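Local coordinates for protein histidinol-phosphate aminotransferase (Clostridium acetobutylicum, PDB 3FTB) that probably works as a pyridoxal phosphate-dependent aminotransferase in histidine biosynthesis, moving an amino group to or from histidinol phosphate, at residues Ile133-Ile142 against Ile161-Leu172. Residues are numbered along the deposited sequence; the frame is centred on the assembly and turned at random.
Sequences IDYEDIISKI and INKEKFIHVLKL
Ile161 meets segment 133-142 through its CG1, which lies 3.9 Å from CD1 of Ile133; both isoleucines also rest on Ile150 of strand 147-151. At Asn162 comes the one hydrogen bond between the segments: its backbone N donates to OH of Tyr135 at 3.0 Å, with a bent N-H...O angle of 144°. The side chain of Asn162 has CG anti to its own backbone N (chi1 -176°), and OD1 turns back to cap the helix, taking the N-H of Lys165 at 2.9 Å from above the amide plane. Lys165 then lays its aliphatic part across the Tyr135 ring, CB 3.8 Å from the ring centroid in a CH-pi contact and CD near CD2 and CE2. On the opposite face sits CG2 of Ile133, off toward the rim, so the phenol is sandwiched. Phe166 comes to that ring's edge, its CD1 3.8 Å from CE1 of Tyr135, and the CE1 of Phe166 reaches CD1 of Ile138. One turn on, Val169 splits its methyls: CG1 goes to CG2 of Ile138 (3.7 Å) and to CD1 of Ile142, while CG2 takes CD1 of Ile139. Leu172 finishes the row with CD1 against CG2 of Ile139 at 3.7 Å. Over the short stretches 135-141 and 163-172 the axes run parallel to within 3° and approach to 9.6 Å, on the same side of the mixed seven-stranded sheet of the PLP-dependent aminotransferase fold. The apolar row alone would be less specific; the Tyr135 hydroxyl, taking the Asn162 N-H at the start of helix 163-176, probably helps set the helices' register.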
loop_
_atom_site.group_PDB
_atom_site.type_symbol
_atom_site.label_atom_id
_atom_site.label_comp_id
_atom_site.label_asym_id
_atom_site.label_seq_id
_atom_site.Cartn_x
_atom_site.Cartn_y
_atom_site.Cartn_z
ATOM N N ILE A 133 -5.778 -31.040 -12.081
ATOM C CA ILE A 133 -6.437 -30.998 -10.783
ATOM C C ILE A 133 -7.027 -32.369 -10.459
ATOM O O ILE A 133 -7.566 -33.059 -11.340
ATOM C CB ILE A 133 -7.558 -29.915 -10.766
ATOM C CG1 ILE A 133 -6.955 -28.516 -10.888
ATOM C CG2 ILE A 133 -8.408 -30.003 -9.503
ATOM C CD1 ILE A 133 -7.964 -27.466 -11.212
ATOM N N ASP A 134 -6.911 -32.770 -9.197
ATOM C CA ASP A 134 -7.597 -33.962 -8.718
ATOM C C ASP A 134 -8.945 -33.509 -8.136
ATOM O O ASP A 134 -9.111 -33.407 -6.915
ATOM C CB ASP A 134 -6.743 -34.660 -7.659
ATOM C CG ASP A 134 -7.209 -36.085 -7.359
ATOM O OD1 ASP A 134 -8.328 -36.460 -7.772
ATOM O OD2 ASP A 134 -6.442 -36.826 -6.696
ATOM N N TYR A 135 -9.901 -33.210 -9.013
ATOM C CA TYR A 135 -11.171 -32.633 -8.568
ATOM C C TYR A 135 -11.812 -33.492 -7.502
ATOM O O TYR A 135 -12.351 -32.983 -6.524
ATOM C CB TYR A 135 -12.137 -32.435 -9.735
ATOM C CG TYR A 135 -11.604 -31.486 -10.769
ATOM C CD1 TYR A 135 -11.675 -30.118 -10.574
ATOM C CD2 TYR A 135 -11.008 -31.956 -11.934
ATOM C CE1 TYR A 135 -11.175 -29.237 -11.515
ATOM C CE2 TYR A 135 -10.512 -31.082 -12.881
ATOM C CZ TYR A 135 -10.589 -29.726 -12.664
ATOM O OH TYR A 135 -10.088 -28.848 -13.598
ATOM N N GLU A 136 -11.742 -34.798 -7.699
ATOM C CA GLU A 136 -12.335 -35.749 -6.774
ATOM C C GLU A 136 -11.660 -35.701 -5.409
ATOM O O GLU A 136 -12.265 -36.063 -4.398
ATOM C CB GLU A 136 -12.252 -37.162 -7.350
ATOM C CG GLU A 136 -13.476 -37.993 -7.054
ATOM C CD GLU A 136 -14.709 -37.437 -7.722
ATOM O OE1 GLU A 136 -14.656 -37.171 -8.942
ATOM O OE2 GLU A 136 -15.727 -37.259 -7.025
ATOM N N ASP A 137 -10.401 -35.268 -5.385
ATOM C CA ASP A 137 -9.666 -35.100 -4.132
ATOM C C ASP A 137 -10.074 -33.811 -3.427
ATOM O O ASP A 137 -10.273 -33.794 -2.212
ATOM C CB ASP A 137 -8.157 -35.096 -4.374
ATOM C CG ASP A 137 -7.361 -35.137 -3.081
ATOM O OD1 ASP A 137 -7.631 -36.025 -2.246
ATOM O OD2 ASP A 137 -6.468 -34.283 -2.897
ATOM N N ILE A 138 -10.188 -32.728 -4.190
ATOM C CA ILE A 138 -10.696 -31.483 -3.632
ATOM C C ILE A 138 -12.037 -31.752 -2.953
ATOM O O ILE A 138 -12.264 -31.327 -1.817
ATOM C CB ILE A 138 -10.852 -30.387 -4.707
ATOM C CG1 ILE A 138 -9.488 -30.006 -5.284
ATOM C CG2 ILE A 138 -11.558 -29.155 -4.126
ATOM C CD1 ILE A 138 -9.564 -29.010 -6.418
ATOM N N ILE A 139 -12.912 -32.475 -3.650
ATOM C CA ILE A 139 -14.190 -32.904 -3.092
ATOM C C ILE A 139 -13.994 -33.640 -1.768
ATOM O O ILE A 139 -14.583 -33.272 -0.751
ATOM C CB ILE A 139 -14.933 -33.862 -4.041
ATOM C CG1 ILE A 139 -15.107 -33.249 -5.435
ATOM C CG2 ILE A 139 -16.272 -34.249 -3.444
ATOM C CD1 ILE A 139 -16.382 -32.476 -5.619
ATOM N N SER A 140 -13.163 -34.678 -1.790
ATOM C CA SER A 140 -13.002 -35.561 -0.638
ATOM C C SER A 140 -12.305 -34.897 0.543
ATOM O O SER A 140 -12.095 -35.529 1.575
ATOM C CB SER A 140 -12.242 -36.821 -1.044
ATOM O OG SER A 140 -10.926 -36.505 -1.454
ATOM N N LYS A 141 -11.944 -33.627 0.388
ATOM C CA LYS A 141 -11.225 -32.890 1.429
ATOM C C LYS A 141 -11.984 -31.649 1.899
ATOM O O LYS A 141 -11.578 -30.988 2.855
ATOM C CB LYS A 141 -9.854 -32.437 0.914
ATOM C CG LYS A 141 -8.801 -33.518 0.829
ATOM C CD LYS A 141 -7.569 -32.994 0.125
ATOM C CE LYS A 141 -6.443 -33.983 0.279
ATOM N NZ LYS A 141 -7.032 -35.338 0.378
ATOM N N ILE A 142 -13.079 -31.325 1.224
ATOM C CA ILE A 142 -13.714 -30.031 1.436
ATOM C C ILE A 142 -14.464 -29.882 2.762
ATOM O O ILE A 142 -14.792 -28.768 3.158
ATOM C CB ILE A 142 -14.616 -29.622 0.255
ATOM C CG1 ILE A 142 -14.463 -28.122 -0.007
ATOM C CG2 ILE A 142 -16.061 -30.027 0.516
ATOM C CD1 ILE A 142 -15.317 -27.621 -1.137
ATOM N N ILE A 161 -8.855 -24.052 -14.528
ATOM C CA ILE A 161 -9.871 -24.860 -13.864
ATOM C C ILE A 161 -11.037 -25.240 -14.801
ATOM O O ILE A 161 -11.786 -24.381 -15.255
ATOM C CB ILE A 161 -10.446 -24.133 -12.642
ATOM C CG1 ILE A 161 -9.349 -23.804 -11.621
ATOM C CG2 ILE A 161 -11.559 -24.966 -12.001
ATOM C CD1 ILE A 161 -9.820 -22.868 -10.514
ATOM N N ASN A 162 -11.167 -26.533 -15.082
ATOM C CA ASN A 162 -12.289 -27.096 -15.834
ATOM C C ASN A 162 -13.610 -26.706 -15.187
ATOM O O ASN A 162 -13.936 -27.169 -14.090
ATOM C CB ASN A 162 -12.137 -28.632 -15.890
ATOM C CG ASN A 162 -13.212 -29.322 -16.733
ATOM O OD1 ASN A 162 -14.408 -29.112 -16.543
ATOM N ND2 ASN A 162 -12.777 -30.185 -17.641
ATOM N N LYS A 163 -14.372 -25.843 -15.858
ATOM C CA LYS A 163 -15.602 -25.341 -15.272
ATOM C C LYS A 163 -16.571 -26.479 -14.982
ATOM O O LYS A 163 -17.053 -26.609 -13.864
ATOM C CB LYS A 163 -16.254 -24.283 -16.161
ATOM C CG LYS A 163 -17.105 -23.287 -15.392
ATOM C CD LYS A 163 -17.980 -22.459 -16.320
ATOM C CE LYS A 163 -17.219 -21.355 -17.041
ATOM N NZ LYS A 163 -18.111 -20.713 -18.065
ATOM N N GLU A 164 -16.829 -27.325 -15.972
ATOM C CA GLU A 164 -17.791 -28.412 -15.784
ATOM C C GLU A 164 -17.495 -29.302 -14.554
ATOM O O GLU A 164 -18.393 -29.571 -13.756
ATOM C CB GLU A 164 -17.957 -29.222 -17.077
ATOM C CG GLU A 164 -18.754 -30.515 -16.928
ATOM C CD GLU A 164 -17.861 -31.728 -16.715
ATOM O OE1 GLU A 164 -16.834 -31.834 -17.421
ATOM O OE2 GLU A 164 -18.183 -32.577 -15.853
ATOM N N LYS A 165 -16.242 -29.727 -14.385
ATOM C CA LYS A 165 -15.856 -30.594 -13.263
ATOM C C LYS A 165 -15.862 -29.878 -11.912
ATOM O O LYS A 165 -16.166 -30.480 -10.878
ATOM C CB LYS A 165 -14.460 -31.180 -13.483
ATOM C CG LYS A 165 -14.225 -31.799 -14.841
ATOM C CD LYS A 165 -13.057 -32.777 -14.788
ATOM C CE LYS A 165 -13.028 -33.680 -16.010
ATOM N NZ LYS A 165 -12.129 -34.853 -15.806
ATOM N N PHE A 166 -15.493 -28.599 -11.924
ATOM C CA PHE A 166 -15.363 -27.823 -10.697
ATOM C C PHE A 166 -16.729 -27.391 -10.162
ATOM O O PHE A 166 -16.851 -27.048 -8.979
ATOM C CB PHE A 166 -14.479 -26.594 -10.952
ATOM C CG PHE A 166 -13.797 -26.047 -9.718
ATOM C CD1 PHE A 166 -12.677 -26.676 -9.182
ATOM C CD2 PHE A 166 -14.250 -24.878 -9.119
ATOM C CE1 PHE A 166 -12.036 -26.161 -8.053
ATOM C CE2 PHE A 166 -13.612 -24.360 -7.998
ATOM C CZ PHE A 166 -12.504 -25.008 -7.467
ATOM N N ILE A 167 -17.752 -27.406 -11.021
ATOM C CA ILE A 167 -19.086 -26.993 -10.595
ATOM C C ILE A 167 -19.575 -27.859 -9.441
ATOM O O ILE A 167 -20.326 -27.400 -8.579
ATOM C CB ILE A 167 -20.119 -27.004 -11.751
ATOM C CG1 ILE A 167 -19.664 -26.083 -12.894
ATOM C CG2 ILE A 167 -21.505 -26.579 -11.246
ATOM C CD1 ILE A 167 -19.134 -24.713 -12.446
ATOM N N HIS A 168 -19.138 -29.111 -9.417
ATOM C CA HIS A 168 -19.448 -29.987 -8.293
ATOM C C HIS A 168 -18.772 -29.492 -7.027
ATOM O O HIS A 168 -19.330 -29.595 -5.937
ATOM C CB HIS A 168 -19.052 -31.420 -8.614
ATOM C CG HIS A 168 -19.608 -31.901 -9.915
ATOM N ND1 HIS A 168 -20.880 -32.414 -10.035
ATOM C CD2 HIS A 168 -19.079 -31.907 -11.164
ATOM C CE1 HIS A 168 -21.107 -32.737 -11.297
ATOM N NE2 HIS A 168 -20.030 -32.437 -12.002
ATOM N N VAL A 169 -17.574 -28.933 -7.175
ATOM C CA VAL A 169 -16.908 -28.300 -6.040
ATOM C C VAL A 169 -17.665 -27.032 -5.631
ATOM O O VAL A 169 -17.938 -26.810 -4.453
ATOM C CB VAL A 169 -15.414 -27.965 -6.341
ATOM C CG1 VAL A 169 -14.691 -27.509 -5.076
ATOM C CG2 VAL A 169 -14.712 -29.147 -6.914
ATOM N N LEU A 170 -18.019 -26.207 -6.612
ATOM C CA LEU A 170 -18.714 -24.965 -6.339
ATOM C C LEU A 170 -20.039 -25.225 -5.631
ATOM O O LEU A 170 -20.350 -24.588 -4.624
ATOM C CB LEU A 170 -18.943 -24.176 -7.627
ATOM C CG LEU A 170 -17.710 -23.493 -8.217
ATOM C CD1 LEU A 170 -18.138 -22.361 -9.129
ATOM C CD2 LEU A 170 -16.784 -22.974 -7.124
ATOM N N LYS A 171 -20.814 -26.170 -6.158
ATOM C CA LYS A 171 -22.107 -26.520 -5.567
ATOM C C LYS A 171 -22.004 -27.064 -4.149
ATOM O O LYS A 171 -22.915 -26.874 -3.367
ATOM C CB LYS A 171 -22.863 -27.520 -6.445
ATOM C CG LYS A 171 -23.682 -26.890 -7.560
ATOM C CD LYS A 171 -24.201 -27.947 -8.538
ATOM C CE LYS A 171 -25.221 -27.355 -9.499
ATOM N NZ LYS A 171 -25.077 -25.872 -9.606
ATOM N N LEU A 172 -20.908 -27.756 -3.822
ATOM C CA LEU A 172 -20.677 -28.236 -2.453
ATOM C C LEU A 172 -20.195 -27.122 -1.525
ATOM O O LEU A 172 -20.652 -27.015 -0.383
ATOM C CB LEU A 172 -19.656 -29.376 -2.422
ATOM C CG LEU A 172 -20.056 -30.792 -2.841
ATOM C CD1 LEU A 172 -18.870 -31.722 -2.653
ATOM C CD2 LEU A 172 -21.256 -31.292 -2.050
#